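Long-range contacts in maltose/maltodextrin-binding protein (Thermus thermophilus, PDB 2GH9), which binds maltotriose, as seen here, and probably serves as a periplasmic receptor in maltodextrin uptake: residues 147-152 with 206-211; 197-202 with 354-359. All coordinates share one frame; numbering follows the deposited sequence.

Contact 1: residues 147-152 with 206-211; sequences FGFLYN and YNLVPE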
# COMPACT_ATOMS: atom_id res chain seq x y z
N PHE A 147 -5.12 11.26 -21.33
CA PHE A 147 -5.52 11.73 -20.00
C PHE A 147 -4.36 12.42 -19.31
O PHE A 147 -3.21 11.98 -19.41
CB PHE A 147 -6.01 10.56 -19.16
CG PHE A 147 -7.29 9.94 -19.67
CD1 PHE A 147 -8.52 10.43 -19.26
CD2 PHE A 147 -7.25 8.86 -20.54
CE1 PHE A 147 -9.71 9.86 -19.72
CE2 PHE A 147 -8.43 8.28 -21.01
CZ PHE A 147 -9.66 8.78 -20.59
N GLY A 148 -4.64 13.52 -18.62
CA GLY A 148 -3.60 14.22 -17.86
C GLY A 148 -3.37 13.59 -16.48
O GLY A 148 -2.24 13.52 -16.02
N PHE A 149 -4.47 13.18 -15.84
CA PHE A 149 -4.42 12.57 -14.51
C PHE A 149 -5.56 11.59 -14.23
O PHE A 149 -6.74 11.91 -14.38
CB PHE A 149 -4.41 13.65 -13.42
CG PHE A 149 -4.47 13.08 -12.04
CD1 PHE A 149 -3.41 12.34 -11.53
CD2 PHE A 149 -5.59 13.28 -11.24
CE1 PHE A 149 -3.47 11.81 -10.27
CE2 PHE A 149 -5.64 12.75 -9.96
CZ PHE A 149 -4.58 12.02 -9.48
N LEU A 150 -5.17 10.40 -13.78
CA LEU A 150 -6.10 9.37 -13.42
C LEU A 150 -5.58 8.64 -12.18
O LEU A 150 -4.37 8.58 -11.97
CB LEU A 150 -6.31 8.38 -14.57
CG LEU A 150 -7.04 8.86 -15.84
CD1 LEU A 150 -7.14 7.69 -16.86
CD2 LEU A 150 -8.42 9.40 -15.46
N TYR A 151 -6.50 8.11 -11.40
CA TYR A 151 -6.15 7.27 -10.24
C TYR A 151 -7.38 6.50 -9.75
O TYR A 151 -8.51 6.80 -10.15
CB TYR A 151 -5.50 8.11 -9.10
CG TYR A 151 -6.46 8.81 -8.16
CD1 TYR A 151 -7.27 9.84 -8.61
CD2 TYR A 151 -6.54 8.46 -6.80
CE1 TYR A 151 -8.15 10.48 -7.77
CE2 TYR A 151 -7.43 9.10 -5.94
CZ TYR A 151 -8.23 10.13 -6.45
OH TYR A 151 -9.11 10.81 -5.66
N ASN A 152 -7.14 5.54 -8.86
CA ASN A 152 -8.22 4.76 -8.25
C ASN A 152 -9.03 5.60 -7.27
O ASN A 152 -8.92 5.47 -6.06
CB ASN A 152 -7.63 3.50 -7.58
CG ASN A 152 -8.67 2.48 -7.23
OD1 ASN A 152 -9.87 2.65 -7.50
ND2 ASN A 152 -8.22 1.38 -6.60
N TYR A 206 -13.06 19.96 -11.66
CA TYR A 206 -11.81 19.99 -12.39
C TYR A 206 -11.84 19.06 -13.59
O TYR A 206 -11.00 19.18 -14.48
CB TYR A 206 -10.61 19.66 -11.47
CG TYR A 206 -10.55 20.46 -10.18
CD1 TYR A 206 -10.41 21.86 -10.20
CD2 TYR A 206 -10.63 19.83 -8.95
CE1 TYR A 206 -10.34 22.59 -9.01
CE2 TYR A 206 -10.58 20.56 -7.76
CZ TYR A 206 -10.44 21.93 -7.80
OH TYR A 206 -10.42 22.62 -6.61
N ASN A 207 -12.80 18.13 -13.63
CA ASN A 207 -13.03 17.24 -14.77
C ASN A 207 -11.77 16.43 -15.14
O ASN A 207 -11.36 16.39 -16.32
CB ASN A 207 -13.57 18.02 -15.98
CG ASN A 207 -14.10 17.10 -17.09
OD1 ASN A 207 -14.80 16.11 -16.82
ND2 ASN A 207 -13.74 17.41 -18.33
N LEU A 208 -11.17 15.79 -14.13
CA LEU A 208 -9.93 15.04 -14.33
C LEU A 208 -10.16 13.52 -14.34
O LEU A 208 -9.58 12.80 -15.17
CB LEU A 208 -8.88 15.42 -13.27
CG LEU A 208 -8.27 16.83 -13.39
CD1 LEU A 208 -7.17 17.05 -12.35
CD2 LEU A 208 -7.71 17.05 -14.78
N VAL A 209 -11.04 13.06 -13.44
CA VAL A 209 -11.26 11.64 -13.23
C VAL A 209 -12.73 11.30 -13.44
O VAL A 209 -13.54 11.47 -12.55
CB VAL A 209 -10.80 11.21 -11.81
CG1 VAL A 209 -10.81 9.69 -11.71
CG2 VAL A 209 -9.38 11.78 -11.50
N PRO A 210 -13.08 10.83 -14.65
CA PRO A 210 -14.49 10.50 -14.92
C PRO A 210 -15.00 9.23 -14.23
O PRO A 210 -14.25 8.52 -13.55
CB PRO A 210 -14.54 10.35 -16.44
CG PRO A 210 -13.12 10.01 -16.85
CD PRO A 210 -12.22 10.65 -15.83
N GLU A 211 -16.28 8.96 -14.44
CA GLU A 211 -16.91 7.74 -13.99
C GLU A 211 -16.17 6.49 -14.52
O GLU A 211 -15.54 6.51 -15.59
CB GLU A 211 -18.39 7.75 -14.42
CG GLU A 211 -19.10 6.41 -14.33
CD GLU A 211 -19.28 5.91 -12.91
OE1 GLU A 211 -19.63 6.73 -12.03
OE2 GLU A 211 -19.12 4.68 -12.69
O HOH W 1 -7.22 13.36 -16.75
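V209 CG2 packs against both the F149 and the Y151 ring, and these apolar contacts make up much of the junction. V209 CG2 lies 4.1 Å from F149 CD2, approaching that ring obliquely, and equally near CD1 and CE1 of Y151, where it sits at the ring edge, close to the ring plane. Y151 CG stands between its own backbone N and carbonyl carbon (chi1 84°); the ring, turned by a chi2 of -67°, then meets V209 CG2 with its CD1-CE1 edge. L208 adds its CD1, 4.2 Å from F149 CD2. L150 sends CD2 to P210 CD at 4.0 Å, the two side chains crossing at about a right angle; the same methyl, L150 CD2, meets L208 O at 3.6 Å. F147 touches P210 more loosely, while L150 CD1 lies over one face of the F147 ring, offset toward the rim.

The fold explains the neighbours. Residues 149-150 form an outermost strand of the four-stranded mixed sheet, parallel to strand 227-232, in one lobe of a periplasmic binding protein; 206-211 is in the loop from helix 189-204 to helix 215-224. Helix 131-141 contributes F134, edge-to-face with F149. The bound glucose nearest Y151 is about 10 Å from its side chain, so the contact does not touch the sugar.

Polar links are indirect. No direct hydrogen bond joins the segments, and F149 O and L208 O, two acceptors, stand only 3.1 Å apart. A water bridges instead, accepting from F149 N at 2.9 Å and donating to L208 O at 2.9 Å. Y151 OH is hydrogen-bonded to N159 OD1, and V209 O receives R203 NE.

Contact 2: residues 197-202 with 354-359; sequences QFIKDL and LAIQRP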
# COMPACT_ATOMS: atom_id res chain seq x y z
N GLN A 197 -15.29 16.54 -0.59
CA GLN A 197 -15.57 17.61 -1.57
C GLN A 197 -14.44 17.80 -2.60
O GLN A 197 -14.68 17.91 -3.81
CB GLN A 197 -15.85 18.92 -0.85
CG GLN A 197 -16.48 20.01 -1.74
CD GLN A 197 -17.76 19.54 -2.44
OE1 GLN A 197 -18.74 19.18 -1.79
NE2 GLN A 197 -17.73 19.51 -3.76
N PHE A 198 -13.19 17.83 -2.13
CA PHE A 198 -12.06 17.87 -3.06
C PHE A 198 -12.05 16.67 -4.02
O PHE A 198 -11.81 16.82 -5.24
CB PHE A 198 -10.72 17.95 -2.31
CG PHE A 198 -9.54 17.74 -3.20
CD1 PHE A 198 -9.21 18.68 -4.14
CD2 PHE A 198 -8.80 16.57 -3.13
CE1 PHE A 198 -8.16 18.48 -5.00
CE2 PHE A 198 -7.74 16.36 -4.00
CZ PHE A 198 -7.41 17.32 -4.93
N ILE A 199 -12.30 15.47 -3.46
CA ILE A 199 -12.38 14.27 -4.29
C ILE A 199 -13.53 14.40 -5.30
O ILE A 199 -13.33 14.14 -6.48
CB ILE A 199 -12.44 12.96 -3.48
CG1 ILE A 199 -11.16 12.77 -2.66
CG2 ILE A 199 -12.65 11.76 -4.43
CD1 ILE A 199 -11.30 11.87 -1.43
N LYS A 200 -14.70 14.83 -4.85
CA LYS A 200 -15.79 15.16 -5.81
C LYS A 200 -15.35 16.12 -6.90
O LYS A 200 -15.61 15.90 -8.09
CB LYS A 200 -17.01 15.73 -5.10
CG LYS A 200 -17.85 14.69 -4.45
CD LYS A 200 -19.03 15.31 -3.66
CE LYS A 200 -20.15 15.85 -4.57
NZ LYS A 200 -21.24 16.42 -3.71
N ASP A 201 -14.66 17.19 -6.49
CA ASP A 201 -14.22 18.23 -7.40
C ASP A 201 -13.29 17.70 -8.47
O ASP A 201 -13.25 18.24 -9.56
CB ASP A 201 -13.52 19.39 -6.66
CG ASP A 201 -14.47 20.20 -5.78
OD1 ASP A 201 -15.71 20.03 -5.87
OD2 ASP A 201 -13.96 21.01 -4.97
N LEU A 202 -12.51 16.66 -8.14
CA LEU A 202 -11.62 16.02 -9.10
C LEU A 202 -12.43 15.49 -10.30
O LEU A 202 -11.90 15.35 -11.40
CB LEU A 202 -10.80 14.87 -8.44
CG LEU A 202 -9.62 15.28 -7.52
CD1 LEU A 202 -8.95 14.07 -6.86
CD2 LEU A 202 -8.58 16.07 -8.28
N LEU A 354 -19.91 6.95 -2.70
CA LEU A 354 -21.18 7.71 -2.61
C LEU A 354 -20.99 9.19 -2.94
O LEU A 354 -21.81 9.80 -3.63
CB LEU A 354 -21.76 7.62 -1.19
CG LEU A 354 -22.91 6.65 -0.89
CD1 LEU A 354 -22.56 5.24 -1.27
CD2 LEU A 354 -23.25 6.75 0.60
N ALA A 355 -19.91 9.77 -2.42
CA ALA A 355 -19.60 11.17 -2.67
C ALA A 355 -19.45 11.44 -4.17
O ALA A 355 -20.05 12.38 -4.70
CB ALA A 355 -18.35 11.60 -1.89
N ILE A 356 -18.69 10.59 -4.86
CA ILE A 356 -18.33 10.81 -6.26
C ILE A 356 -19.36 10.29 -7.27
O ILE A 356 -19.23 10.50 -8.46
CB ILE A 356 -16.91 10.23 -6.61
CG1 ILE A 356 -16.89 8.69 -6.59
CG2 ILE A 356 -15.89 10.80 -5.64
CD1 ILE A 356 -15.54 8.05 -6.94
N GLN A 357 -20.39 9.61 -6.78
CA GLN A 357 -21.41 9.04 -7.65
C GLN A 357 -22.27 10.15 -8.27
O GLN A 357 -22.59 10.07 -9.46
CB GLN A 357 -22.26 8.04 -6.85
CG GLN A 357 -23.68 7.80 -7.33
CD GLN A 357 -24.43 6.92 -6.36
OE1 GLN A 357 -25.28 7.39 -5.58
NE2 GLN A 357 -24.10 5.63 -6.36
N ARG A 358 -22.62 11.16 -7.48
CA ARG A 358 -23.42 12.29 -7.98
C ARG A 358 -22.92 13.64 -7.43
O ARG A 358 -22.42 13.72 -6.30
CB ARG A 358 -24.89 12.08 -7.62
CG ARG A 358 -25.21 12.18 -6.13
CD ARG A 358 -26.61 11.63 -5.81
NE ARG A 358 -27.66 12.53 -6.29
CZ ARG A 358 -28.24 13.50 -5.57
NH1 ARG A 358 -27.88 13.72 -4.30
NH2 ARG A 358 -29.19 14.26 -6.13
N PRO A 359 -23.03 14.72 -8.24
CA PRO A 359 -22.76 16.11 -7.81
C PRO A 359 -23.52 16.57 -6.56
O PRO A 359 -22.99 17.36 -5.77
CB PRO A 359 -23.20 16.94 -9.02
CG PRO A 359 -23.08 16.04 -10.18
CD PRO A 359 -23.41 14.67 -9.67
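K200 of helix 189-204 lays its side chain across the C-terminal end of helix 341-357, where K200 CA comes within 5.1 Å of I356 CA. From CB, CG stands anti to the carbonyl carbon and beside the backbone N (chi1 -79°), and this sets K200 CG against A355: 3.2 Å from A355 O and 4.0 Å from A355 CB. CD continues over the same carbonyl, K200 CD lying 3.3 Å from A355 O. The chain then bends (chi3 74°), and K200 CE comes near two carbonyl oxygens, 3.4 Å from P359 O and slightly farther from A355 O; R358 O is also near. At the tip, K200 NZ donates to P359 O at 2.9 Å. The approach is well above the carbonyl plane, 59° out of it. NZ has a second partner in S361 OG, which is also hydrogen-bonded to A355 O, so ammonium, hydroxyl and helix-end carbonyl are linked.

One apolar pair accompanies the lysine. I199 CG2 meets I356 CG2 at 3.6 Å, methyl to methyl, with the two side chains crossing obliquely, and I199 also packs on helix 156-166. Together they join two helices of the same lobe that lie far apart in sequence, and the I199 side chain is about 12 Å from the bound sugar. R203, further along helix 189-204 than K200, bonds I356 O through NH1.

Chemically, K200 is a buried lysine whose NZ is held by P359 O and S361 OG near the end of helix 341-357. P359 O, with the nearby carbonyls at the helix end, would probably favour the charged form of K200, while its methylenes lie against A355 O and A355 CB.

From the N terminus the chain first lays down 147-152, then helix 189-204 with 197-202, and almost at once the loop 206-211, which folds back to close contact 1 after 53 intervening residues. Contact 2 opens inside that span and closes only at 354-359, 151 residues later, so the two cross rather than nest. Segments 197-202 and 206-211 are separated by only 203-205, and are linked by L208 N to L202 O at 2.9 Å, a probable hydrogen bond. Y151 OH packs on L202 CD1 as well. Contact 1 thus ties the sheet edge to the loop, and contact 2 ties helix 189-204 to helix 341-357.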